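Local coordinates for peptidase M28 (Shewanella amazonensis SB2B, PDB 3IIB), which binds zinc ions as a member of peptidase family M28 and probably acts as a metallodipeptidase or carboxypeptidase, at residues Ile131-Ala136 with Leu208-Leu213; Ala161-Ala166 with Arg188-Val193; Gly168-Ser173 with Ile221-Gly226; Thr312-His317 with Val377-Ala382. All coordinates share one frame; numbering follows the deposited sequence. Where two conformers were deposited one is given.

In the fold
From the N terminus, interaction 1 opens first: segment 131-136, on strand 131-134, is closed 72 residues on by segment 208-213, on helix 203-213. Within that loop interaction 2 opens and closes, joining the end of helix 145-163 to the loop before strand 198-201. Interaction 3 starts on strand 168-172, inside both spans, and closes on strand 220-242, so it crosses both. All three lie on the same side of the chain's centre; interactions 1 and 3 reach one sheet through neighbouring strands 131-134 and 168-172, and Ala161 of interaction 2 packs on both. Interaction 4 follows in series, its centre about 40 Å from that of interaction 1, and ties helix 308-316 to the loop before strand 387-392.

Interaction 1 of 4, residues Ile131-Ala136 with Leu208-Leu213; sequences IAFIDA and LINAML
Asp135 and Asn210 approach from opposite directions with their flat groups almost perpendicular, the carboxylate and amide planes lying 88° apart. Asn210 ND2 donates to Asp135 OD2 at 2.9 Å along a nearly straight N-H path (164°). The acceptor lies close to the amide plane, whereas the donor sits above the carboxylate plane. With CG of Asp135 anti to the backbone N (chi1 -174°), the acid reaches from the strand end toward the helix. Both its oxygens have further partners: OD2 forms a salt bridge with Arg112 and OD1 one with Arg172, while Arg112 also donates to Asn210 OD1. With an alanine in place of Asp135 the carboxylate is gone, which is likely to leave Arg112 and Arg172 without this mate and the Asn210 amide without its acceptor. Beside this polar group, Phe133 and Ile209 slide past each other in opposite senses, with Phe133 CE2 3.7 Å from Ile209 CG2. Asn210 OD1 lies at the edge of the phenyl ring, near its plane, 3.8 Å from Phe133 CE2. The contact packs helix 203-213 on a face of the mixed sheet, away from the zinc site, where Ile110 of strand 106-113 and Ile170 of strand 168-172 also touch Ile209.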
loop_
_atom_site.group_PDB
_atom_site.type_symbol
_atom_site.label_atom_id
_atom_site.label_comp_id
_atom_site.label_asym_id
_atom_site.label_seq_id
_atom_site.Cartn_x
_atom_site.Cartn_y
_atom_site.Cartn_z
ATOM N N ILE A 131 6.458 -23.944 12.080
ATOM C CA ILE A 131 6.838 -23.003 11.034
ATOM C C ILE A 131 7.734 -21.933 11.669
ATOM O O ILE A 131 7.362 -21.344 12.683
ATOM C CB ILE A 131 5.591 -22.375 10.411
ATOM C CG1 ILE A 131 4.894 -23.397 9.471
ATOM C CG2 ILE A 131 5.920 -21.063 9.611
ATOM C CD1 ILE A 131 3.512 -22.958 8.943
ATOM N N ALA A 132 8.888 -21.685 11.064
ATOM C CA ALA A 132 9.767 -20.605 11.539
ATOM C C ALA A 132 9.182 -19.275 11.100
ATOM O O ALA A 132 8.644 -19.191 10.011
ATOM C CB ALA A 132 11.207 -20.771 10.994
ATOM N N PHE A 133 9.337 -18.257 11.950
ATOM C CA PHE A 133 8.970 -16.867 11.637
ATOM C C PHE A 133 10.181 -15.979 11.942
ATOM O O PHE A 133 10.544 -15.791 13.094
ATOM C CB PHE A 133 7.694 -16.476 12.423
ATOM C CG PHE A 133 7.366 -14.995 12.438
ATOM C CD1 PHE A 133 7.426 -14.211 11.269
ATOM C CD2 PHE A 133 7.025 -14.374 13.643
ATOM C CE1 PHE A 133 7.151 -12.838 11.315
ATOM C CE2 PHE A 133 6.720 -13.033 13.687
ATOM C CZ PHE A 133 6.803 -12.254 12.535
ATOM N N ILE A 134 10.822 -15.449 10.899
ATOM C CA ILE A 134 11.879 -14.479 11.070
ATOM C C ILE A 134 11.255 -13.096 11.022
ATOM O O ILE A 134 10.598 -12.745 10.030
ATOM C CB ILE A 134 12.959 -14.560 9.949
ATOM C CG1 ILE A 134 13.669 -15.916 9.935
ATOM C CG2 ILE A 134 13.970 -13.341 10.091
ATOM C CD1 ILE A 134 14.696 -16.143 8.769
ATOM N N ASP A 135 11.433 -12.328 12.104
ATOM C CA ASP A 135 10.755 -11.059 12.276
ATOM C C ASP A 135 11.619 -9.819 11.986
ATOM O O ASP A 135 11.146 -8.692 12.174
ATOM C CB ASP A 135 10.201 -10.956 13.692
ATOM C CG ASP A 135 9.353 -9.709 13.907
ATOM O OD1 ASP A 135 8.434 -9.429 13.101
ATOM O OD2 ASP A 135 9.600 -9.020 14.919
ATOM N N ALA A 136 12.845 -9.994 11.506
ATOM C CA ALA A 136 13.747 -8.850 11.381
ATOM C C ALA A 136 13.141 -7.702 10.565
ATOM O O ALA A 136 12.733 -7.899 9.457
ATOM C CB ALA A 136 15.067 -9.266 10.739
ATOM N N LEU A 208 1.228 -7.786 13.782
ATOM C CA LEU A 208 0.068 -8.433 14.396
ATOM C C LEU A 208 0.467 -9.723 15.115
ATOM O O LEU A 208 0.015 -9.999 16.237
ATOM C CB LEU A 208 -1.003 -8.724 13.345
ATOM C CG LEU A 208 -2.237 -9.517 13.779
ATOM C CD1 LEU A 208 -2.998 -8.720 14.838
ATOM C CD2 LEU A 208 -3.107 -9.786 12.503
ATOM N N ILE A 209 1.307 -10.514 14.462
ATOM C CA ILE A 209 1.728 -11.773 15.014
ATOM C C ILE A 209 2.504 -11.445 16.315
ATOM O O ILE A 209 2.317 -12.087 17.343
ATOM C CB ILE A 209 2.589 -12.566 14.051
ATOM C CG1 ILE A 209 1.736 -13.121 12.915
ATOM C CG2 ILE A 209 3.275 -13.735 14.786
ATOM C CD1 ILE A 209 2.510 -14.000 11.866
ATOM N N ASN A 210 3.361 -10.438 16.255
ATOM C CA ASN A 210 4.142 -10.023 17.426
ATOM C C ASN A 210 3.224 -9.647 18.602
ATOM O O ASN A 210 3.482 -10.047 19.737
ATOM C CB ASN A 210 5.045 -8.829 17.114
ATOM C CG ASN A 210 6.352 -9.211 16.402
ATOM O OD1 ASN A 210 6.808 -10.367 16.424
ATOM N ND2 ASN A 210 7.002 -8.194 15.824
ATOM N N ALA A 211 2.167 -8.880 18.336
ATOM C CA ALA A 211 1.203 -8.445 19.369
ATOM C C ALA A 211 0.526 -9.632 20.068
ATOM O O ALA A 211 0.252 -9.597 21.271
ATOM C CB ALA A 211 0.146 -7.551 18.720
HETATM N N MSE A 212 0.247 -10.690 19.308
HETATM C CA MSE A 212 -0.282 -11.916 19.900
HETATM C C MSE A 212 0.743 -12.688 20.752
HETATM O O MSE A 212 0.392 -13.209 21.813
HETATM C CB MSE A 212 -0.814 -12.809 18.783
HETATM C CG MSE A 212 -2.108 -12.278 18.199
HETATM SE SE MSE A 212 -2.889 -13.467 16.916
HETATM C CE MSE A 212 -3.971 -12.134 15.949
ATOM N N LEU A 213 1.987 -12.796 20.249
ATOM C CA LEU A 213 3.080 -13.416 20.961
ATOM C C LEU A 213 3.383 -12.672 22.241
ATOM O O LEU A 213 3.707 -13.293 23.248
ATOM C CB LEU A 213 4.334 -13.498 20.095
ATOM C CG LEU A 213 4.226 -14.436 18.879
ATOM C CD1 LEU A 213 5.454 -14.197 17.962
ATOM C CD2 LEU A 213 4.090 -15.908 19.282
#

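Interaction 2 of 4, residues Ala161-Ala166 with Arg188-Val193; sequences AAEKGA and RYEEGV
The backbones come nearest at Glu163 and Val193, whose CA atoms are 6.8 Å apart, where the end of a helix faces a type II beta turn running from Glu190 to Val193. Val193 spreads its two methyls over neighbouring helix residues: CG1 lies 3.5 Å from Ala162 CB, while CG2 is 4.0 Å from Glu163 CG. CG1 stands opposite the backbone N about the CA-CB bond (chi1 179°), which directs this branch to Ala162. The Glu163 chain crosses Val193 at about a right angle, carrying its carboxylate past CG2 toward Glu190. Replacing Val193 with glycine would probably open a gap beside Ala162 and leave the Glu163 chain without its apolar support. The two acids are bridged by a water that donates to Glu163 OE2 at 2.7 Å and to Glu190 OE2 at 2.6 Å. Since these oxygens are 4.4 Å apart, the shared water probably eases the repulsion of like charges. On the helix side, Gly165 has positive phi (103°), Ala166 N bonds to Ala161 O and Gly165 N to Ala162 O: this is a Schellman motif, which ends helix 145-163 before strand 168-172 at the protein surface.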
loop_
_atom_site.group_PDB
_atom_site.type_symbol
_atom_site.label_atom_id
_atom_site.label_comp_id
_atom_site.label_asym_id
_atom_site.label_seq_id
_atom_site.Cartn_x
_atom_site.Cartn_y
_atom_site.Cartn_z
ATOM N N ALA A 161 15.695 -22.938 8.496
ATOM C CA ALA A 161 14.527 -23.430 9.201
ATOM C C ALA A 161 14.358 -24.935 9.010
ATOM O O ALA A 161 14.121 -25.657 9.959
ATOM C CB ALA A 161 13.274 -22.697 8.747
ATOM N N ALA A 162 14.498 -25.417 7.777
ATOM C CA ALA A 162 14.409 -26.878 7.509
ATOM C C ALA A 162 15.443 -27.693 8.279
ATOM O O ALA A 162 15.122 -28.779 8.778
ATOM C CB ALA A 162 14.507 -27.200 6.015
ATOM N N GLU A 163 16.642 -27.151 8.423
ATOM C CA GLU A 163 17.708 -27.771 9.214
ATOM C C GLU A 163 17.320 -28.014 10.650
ATOM O O GLU A 163 17.798 -28.961 11.265
ATOM C CB GLU A 163 19.012 -26.952 9.135
ATOM C CG GLU A 163 19.620 -27.023 7.767
ATOM C CD GLU A 163 20.876 -26.184 7.621
ATOM O OE1 GLU A 163 20.966 -25.087 8.235
ATOM O OE2 GLU A 163 21.775 -26.622 6.877
ATOM N N LYS A 164 16.406 -27.189 11.160
ATOM C CA LYS A 164 15.934 -27.302 12.542
ATOM C C LYS A 164 14.641 -28.054 12.667
ATOM O O LYS A 164 14.120 -28.198 13.779
ATOM C CB LYS A 164 15.766 -25.924 13.155
ATOM C CG LYS A 164 16.938 -25.059 12.945
ATOM C CD LYS A 164 18.157 -25.487 13.739
ATOM C CE LYS A 164 19.374 -24.657 13.341
ATOM N NZ LYS A 164 20.586 -25.089 14.085
ATOM N N GLY A 165 14.134 -28.565 11.540
ATOM C CA GLY A 165 12.930 -29.383 11.516
ATOM C C GLY A 165 11.658 -28.694 11.024
ATOM O O GLY A 165 10.625 -29.340 10.911
ATOM N N ALA A 166 11.742 -27.399 10.701
ATOM C CA ALA A 166 10.580 -26.638 10.300
ATOM C C ALA A 166 9.954 -27.242 9.061
ATOM O O ALA A 166 10.655 -27.786 8.209
ATOM C CB ALA A 166 10.927 -25.148 10.051
ATOM N N ARG A 188 16.972 -19.446 -2.197
ATOM C CA ARG A 188 17.662 -20.631 -2.702
ATOM C C ARG A 188 17.528 -21.755 -1.691
ATOM O O ARG A 188 17.875 -21.578 -0.539
ATOM C CB ARG A 188 19.167 -20.372 -2.903
ATOM C CG ARG A 188 19.549 -19.128 -3.659
ATOM C CD ARG A 188 20.802 -19.327 -4.496
ATOM N NE ARG A 188 20.470 -19.965 -5.772
ATOM C CZ ARG A 188 20.335 -19.337 -6.946
ATOM N NH1 ARG A 188 20.527 -18.022 -7.065
ATOM N NH2 ARG A 188 20.011 -20.041 -8.027
ATOM N N TYR A 189 17.075 -22.907 -2.156
ATOM C CA TYR A 189 17.188 -24.124 -1.399
ATOM C C TYR A 189 18.635 -24.629 -1.521
ATOM O O TYR A 189 19.399 -24.147 -2.350
ATOM C CB TYR A 189 16.210 -25.167 -1.935
ATOM C CG TYR A 189 14.770 -24.788 -1.697
ATOM C CD1 TYR A 189 14.285 -24.604 -0.407
ATOM C CD2 TYR A 189 13.896 -24.607 -2.762
ATOM C CE1 TYR A 189 12.946 -24.253 -0.174
ATOM C CE2 TYR A 189 12.570 -24.255 -2.542
ATOM C CZ TYR A 189 12.093 -24.120 -1.248
ATOM O OH TYR A 189 10.787 -23.787 -1.087
ATOM N N GLU A 190 18.997 -25.556 -0.654
ATOM C CA GLU A 190 20.306 -26.149 -0.626
ATOM C C GLU A 190 20.145 -27.642 -0.848
ATOM O O GLU A 190 19.352 -28.331 -0.172
ATOM C CB GLU A 190 20.969 -25.882 0.722
ATOM C CG GLU A 190 22.374 -26.392 0.824
ATOM C CD GLU A 190 23.035 -25.995 2.131
ATOM O OE1 GLU A 190 23.034 -24.791 2.453
ATOM O OE2 GLU A 190 23.583 -26.888 2.820
ATOM N N GLU A 191 20.886 -28.134 -1.830
ATOM C CA GLU A 191 20.927 -29.555 -2.108
ATOM C C GLU A 191 21.393 -30.221 -0.815
ATOM O O GLU A 191 22.459 -29.849 -0.249
ATOM C CB GLU A 191 21.889 -29.889 -3.263
ATOM C CG GLU A 191 21.705 -29.088 -4.567
ATOM C CD GLU A 191 20.583 -29.602 -5.445
ATOM O OE1 GLU A 191 19.549 -30.042 -4.894
ATOM O OE2 GLU A 191 20.738 -29.558 -6.692
ATOM N N GLY A 192 20.622 -31.197 -0.368
ATOM C CA GLY A 192 20.903 -31.938 0.860
ATOM C C GLY A 192 19.909 -31.625 1.963
ATOM O O GLY A 192 19.719 -32.417 2.901
ATOM N N VAL A 193 19.267 -30.458 1.866
ATOM C CA VAL A 193 18.275 -30.047 2.867
ATOM C C VAL A 193 16.896 -30.053 2.250
ATOM O O VAL A 193 16.665 -29.374 1.232
ATOM C CB VAL A 193 18.560 -28.656 3.437
ATOM C CG1 VAL A 193 17.475 -28.264 4.453
ATOM C CG2 VAL A 193 19.954 -28.634 4.102
HETATM O O HOH W 1 23.692 -25.805 5.191
#

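Interaction 3 of 4, residues Gly168-Ser173 with Ile221-Gly226; sequences GIIIRS and ISLELG
Ile170 and Ile221 reach toward each other, tip to tip, between two strands of one mixed beta-sheet that are not direct neighbours in it. Their terminal methyls meet, Ile170 CD1 lying 3.8 Å from Ile221 CD1. The same Ile221 methyl also approaches the other branch of Ile170, at 3.9 Å from CG2, so it is applied to both arms of that side chain. Leu223, two residues along strand 220-242, adds a looser apolar touch. No hydrogen bond links the segments; the evidence for association is side-chain contact and 143 Å² of buried surface. In both isoleucines CG1 lies between the backbone N and the carbonyl carbon (chi1 48° in Ile170 and 70° in Ile221), a crowded position that extends CG1 and CD1 into the shared apolar layer.

The next shell fixes the supporting strand. Backbone bonds join Ile170 to Ala132 and Ile134 of the parallel strand 131-134, while Ile169 bonds to Pro197 and Ala199 on its other flank. Around the meeting tips, Ile131 touches both isoleucines, and Phe133 and Ile209 also pack on Ile170, extending the core toward helix 203-213. Leu223 meanwhile rests on Ala199 of strand 198-201. Its own contribution across the two segments is made by CD2, which stands 4.4 Å from Ile170 CG2.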
loop_
_atom_site.group_PDB
_atom_site.type_symbol
_atom_site.label_atom_id
_atom_site.label_comp_id
_atom_site.label_asym_id
_atom_site.label_seq_id
_atom_site.Cartn_x
_atom_site.Cartn_y
_atom_site.Cartn_z
ATOM N N GLY A 168 7.936 -25.256 7.342
ATOM C CA GLY A 168 7.725 -24.050 6.558
ATOM C C GLY A 168 8.384 -22.842 7.182
ATOM O O GLY A 168 8.793 -22.887 8.337
ATOM N N ILE A 169 8.453 -21.734 6.425
ATOM C CA ILE A 169 8.940 -20.487 6.978
ATOM C C ILE A 169 8.072 -19.342 6.474
ATOM O O ILE A 169 7.634 -19.318 5.310
ATOM C CB ILE A 169 10.403 -20.247 6.669
ATOM C CG1 ILE A 169 10.884 -18.917 7.237
ATOM C CG2 ILE A 169 10.705 -20.276 5.141
ATOM C CD1 ILE A 169 12.419 -18.797 7.184
ATOM N N ILE A 170 7.746 -18.432 7.400
ATOM C CA ILE A 170 7.265 -17.114 7.017
ATOM C C ILE A 170 8.263 -16.089 7.494
ATOM O O ILE A 170 8.830 -16.232 8.577
ATOM C CB ILE A 170 5.853 -16.769 7.587
ATOM C CG1 ILE A 170 5.760 -17.075 9.070
ATOM C CG2 ILE A 170 4.722 -17.534 6.781
ATOM C CD1 ILE A 170 4.543 -16.352 9.816
ATOM N N ILE A 171 8.434 -15.034 6.704
ATOM C CA ILE A 171 9.274 -13.923 7.114
ATOM C C ILE A 171 8.503 -12.599 7.105
ATOM O O ILE A 171 7.581 -12.387 6.305
ATOM C CB ILE A 171 10.572 -13.790 6.249
ATOM C CG1 ILE A 171 10.286 -13.308 4.812
ATOM C CG2 ILE A 171 11.411 -15.078 6.345
ATOM C CD1 ILE A 171 11.583 -12.993 4.009
ATOM N N ARG A 172 8.886 -11.698 7.996
ATOM C CA ARG A 172 8.541 -10.307 7.800
ATOM C C ARG A 172 9.187 -9.832 6.512
ATOM O O ARG A 172 10.404 -9.946 6.327
ATOM C CB ARG A 172 9.042 -9.427 8.944
ATOM C CG ARG A 172 8.774 -7.913 8.755
ATOM C CD ARG A 172 9.398 -7.086 9.890
ATOM N NE ARG A 172 8.715 -7.282 11.162
ATOM C CZ ARG A 172 7.668 -6.568 11.580
ATOM N NH1 ARG A 172 7.171 -5.554 10.832
ATOM N NH2 ARG A 172 7.121 -6.840 12.761
ATOM N N SER A 173 8.350 -9.298 5.627
ATOM C CA SER A 173 8.797 -8.770 4.343
ATOM C C SER A 173 10.021 -7.909 4.514
ATOM O O SER A 173 10.108 -7.097 5.465
ATOM C CB SER A 173 7.696 -7.952 3.690
ATOM O OG SER A 173 6.717 -8.800 3.083
ATOM N N ILE A 221 -0.736 -20.790 12.418
ATOM C CA ILE A 221 -1.151 -20.232 11.130
ATOM C C ILE A 221 -1.538 -21.355 10.169
ATOM O O ILE A 221 -1.165 -22.511 10.370
ATOM C CB ILE A 221 -0.069 -19.307 10.504
ATOM C CG1 ILE A 221 1.169 -20.074 10.027
ATOM C CG2 ILE A 221 0.329 -18.207 11.517
ATOM C CD1 ILE A 221 2.109 -19.195 9.185
ATOM N N SER A 222 -2.313 -20.979 9.162
ATOM C CA SER A 222 -2.539 -21.759 7.952
ATOM C C SER A 222 -1.771 -21.106 6.810
ATOM O O SER A 222 -1.768 -19.873 6.709
ATOM C CB SER A 222 -4.017 -21.769 7.595
ATOM O OG SER A 222 -4.229 -22.516 6.392
ATOM N N LEU A 223 -1.089 -21.906 5.975
ATOM C CA LEU A 223 -0.344 -21.393 4.826
ATOM C C LEU A 223 -0.590 -22.284 3.606
ATOM O O LEU A 223 -0.447 -23.519 3.664
ATOM C CB LEU A 223 1.156 -21.372 5.113
ATOM C CG LEU A 223 2.094 -20.846 4.024
ATOM C CD1 LEU A 223 1.887 -19.357 3.673
ATOM C CD2 LEU A 223 3.554 -21.083 4.480
ATOM N N GLU A 224 -0.963 -21.632 2.513
ATOM C CA GLU A 224 -1.235 -22.309 1.260
ATOM C C GLU A 224 -0.474 -21.568 0.203
ATOM O O GLU A 224 -0.657 -20.355 0.076
ATOM C CB GLU A 224 -2.724 -22.272 0.929
ATOM C CG GLU A 224 -3.037 -22.993 -0.359
ATOM C CD GLU A 224 -4.511 -23.123 -0.648
ATOM O OE1 GLU A 224 -5.343 -22.549 0.096
ATOM O OE2 GLU A 224 -4.811 -23.846 -1.626
ATOM N N LEU A 225 0.393 -22.301 -0.515
ATOM C CA LEU A 225 1.152 -21.769 -1.630
ATOM C C LEU A 225 1.064 -22.714 -2.800
ATOM O O LEU A 225 1.295 -23.922 -2.675
ATOM C CB LEU A 225 2.624 -21.548 -1.296
ATOM C CG LEU A 225 2.943 -20.619 -0.127
ATOM C CD1 LEU A 225 4.454 -20.710 0.181
ATOM C CD2 LEU A 225 2.484 -19.148 -0.363
ATOM N N GLY A 226 0.694 -22.151 -3.937
ATOM C CA GLY A 226 0.665 -22.904 -5.172
ATOM C C GLY A 226 1.887 -22.364 -5.902
ATOM O O GLY A 226 2.206 -21.168 -5.844
#

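Interaction 4 of 4, residues Thr312-His317 with Val377-Ala382; sequences TYAKEH and VSMLPA
Ala314 meets the 377-382 loop through apolar contacts alone, its single methyl touching two successive residues. Ala314 CB lies 3.7 Å from Leu380 CD2 and 3.9 Å from Met379 CG, a selenomethionine here. The first approach uses a branch end of leucine, the second the chain near its root. Met379 CG lies between its backbone N and carbonyl carbon (chi1 76°), and bends at chi2 and chi3 fold the rest of the chain away from an extended course; this side chain is about 13 Å from a bound zinc ion. The closest backbone approach is also here, with the CA atoms of Ala314 and Leu380 6.9 Å apart.

Hydrogen bonding operates within each partner. Leu380 N bonds to Val377 O at 3.1 Å, closing a type I beta turn that presents Met379 and Leu380 to the helix. On helix 308-316, His317 N bonds to Tyr313 O at 2.9 Å across its final turn.

The two rings also meet at that end: His317 CD2 lies over one face of the Tyr313 ring, offset toward its rim, while Tyr313 O lies at the imidazole edge. Beyond the pair, Tyr313 OH bonds to His324 and Arg296, and His317 bonds through its two nitrogens to Glu66 and Glu320.

The contact joins helix 308-316 to the loop before strand 387-392. Without hydrogen bonds between the segments, it holds by the apolar fit of the Ala314 methyl against Met379 and Leu380.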
loop_
_atom_site.group_PDB
_atom_site.type_symbol
_atom_site.label_atom_id
_atom_site.label_comp_id
_atom_site.label_asym_id
_atom_site.label_seq_id
_atom_site.Cartn_x
_atom_site.Cartn_y
_atom_site.Cartn_z
ATOM N N THR A 312 26.334 -14.397 -17.614
ATOM C CA THR A 312 26.422 -14.899 -18.972
ATOM C C THR A 312 27.198 -13.918 -19.866
ATOM O O THR A 312 28.091 -14.319 -20.624
ATOM C CB THR A 312 25.065 -15.187 -19.571
ATOM O OG1 THR A 312 24.426 -16.217 -18.822
ATOM C CG2 THR A 312 25.182 -15.640 -21.025
ATOM N N TYR A 313 26.876 -12.640 -19.751
ATOM C CA TYR A 313 27.563 -11.617 -20.523
ATOM C C TYR A 313 29.084 -11.635 -20.237
ATOM O O TYR A 313 29.890 -11.611 -21.147
ATOM C CB TYR A 313 26.992 -10.239 -20.186
ATOM C CG TYR A 313 27.655 -9.106 -20.941
ATOM C CD1 TYR A 313 28.826 -8.529 -20.484
ATOM C CD2 TYR A 313 27.071 -8.580 -22.084
ATOM C CE1 TYR A 313 29.431 -7.492 -21.184
ATOM C CE2 TYR A 313 27.669 -7.546 -22.796
ATOM C CZ TYR A 313 28.835 -6.997 -22.347
ATOM O OH TYR A 313 29.391 -5.963 -23.113
ATOM N N ALA A 314 29.454 -11.661 -18.963
ATOM C CA ALA A 314 30.877 -11.701 -18.582
ATOM C C ALA A 314 31.607 -12.861 -19.240
ATOM O O ALA A 314 32.727 -12.717 -19.704
ATOM C CB ALA A 314 31.037 -11.762 -17.073
ATOM N N LYS A 315 30.976 -14.019 -19.303
ATOM C CA LYS A 315 31.633 -15.164 -19.938
ATOM C C LYS A 315 31.623 -15.060 -21.453
ATOM O O LYS A 315 32.667 -15.277 -22.109
ATOM C CB LYS A 315 30.994 -16.476 -19.476
ATOM C CG LYS A 315 31.345 -16.806 -18.049
ATOM N N GLU A 316 30.485 -14.721 -22.033
ATOM C CA GLU A 316 30.335 -14.593 -23.492
ATOM C C GLU A 316 31.281 -13.547 -24.075
ATOM O O GLU A 316 31.822 -13.726 -25.171
ATOM C CB GLU A 316 28.890 -14.251 -23.840
ATOM C CG GLU A 316 28.631 -13.806 -25.287
ATOM C CD GLU A 316 28.819 -14.909 -26.303
ATOM O OE1 GLU A 316 28.738 -16.120 -25.942
ATOM O OE2 GLU A 316 29.064 -14.549 -27.473
ATOM N N HIS A 317 31.511 -12.472 -23.328
ATOM C CA HIS A 317 32.335 -11.350 -23.805
ATOM C C HIS A 317 33.745 -11.386 -23.223
ATOM O O HIS A 317 34.481 -10.404 -23.272
ATOM C CB HIS A 317 31.612 -10.011 -23.504
ATOM C CG HIS A 317 30.356 -9.822 -24.298
ATOM N ND1 HIS A 317 30.291 -9.009 -25.414
ATOM C CD2 HIS A 317 29.111 -10.335 -24.135
ATOM C CE1 HIS A 317 29.067 -9.054 -25.914
ATOM N NE2 HIS A 317 28.333 -9.854 -25.158
ATOM N N VAL A 377 27.045 -5.831 -13.218
ATOM C CA VAL A 377 28.446 -5.572 -13.554
ATOM C C VAL A 377 29.402 -5.849 -12.391
ATOM O O VAL A 377 30.615 -5.616 -12.491
ATOM C CB VAL A 377 28.644 -4.119 -14.088
ATOM C CG1 VAL A 377 27.755 -3.908 -15.287
ATOM C CG2 VAL A 377 28.377 -3.081 -12.985
ATOM N N SER A 378 28.858 -6.392 -11.300
ATOM C CA SER A 378 29.617 -6.515 -10.056
ATOM C C SER A 378 30.685 -7.601 -10.162
ATOM O O SER A 378 31.581 -7.641 -9.323
ATOM C CB SER A 378 28.696 -6.799 -8.867
ATOM O OG SER A 378 28.037 -8.054 -8.993
HETATM N N MSE A 379 30.599 -8.464 -11.196
HETATM C CA MSE A 379 31.591 -9.535 -11.378
HETATM C C MSE A 379 32.747 -9.084 -12.256
HETATM O O MSE A 379 33.744 -9.784 -12.445
HETATM C CB MSE A 379 30.927 -10.824 -11.904
HETATM C CG MSE A 379 30.568 -10.822 -13.351
HETATM SE SE MSE A 379 29.154 -9.605 -13.784
HETATM C CE MSE A 379 27.749 -10.387 -12.737
ATOM N N LEU A 380 32.636 -7.884 -12.805
ATOM C CA LEU A 380 33.556 -7.463 -13.819
ATOM C C LEU A 380 34.901 -6.933 -13.289
ATOM O O LEU A 380 35.925 -7.169 -13.915
ATOM C CB LEU A 380 32.888 -6.462 -14.800
ATOM C CG LEU A 380 31.618 -6.928 -15.536
ATOM C CD1 LEU A 380 31.169 -5.818 -16.489
ATOM C CD2 LEU A 380 31.858 -8.257 -16.286
ATOM N N PRO A 381 34.911 -6.256 -12.122
ATOM C CA PRO A 381 36.234 -5.862 -11.586
ATOM C C PRO A 381 37.199 -6.988 -11.337
ATOM O O PRO A 381 38.383 -6.818 -11.577
ATOM C CB PRO A 381 35.895 -5.121 -10.293
ATOM C CG PRO A 381 34.522 -4.486 -10.603
ATOM C CD PRO A 381 33.824 -5.606 -11.403
ATOM N N ALA A 382 36.700 -8.152 -10.885
ATOM C CA ALA A 382 37.553 -9.287 -10.678
ATOM C C ALA A 382 38.146 -9.776 -12.006
ATOM O O ALA A 382 39.150 -10.470 -11.993
ATOM C CB ALA A 382 36.759 -10.430 -9.969
#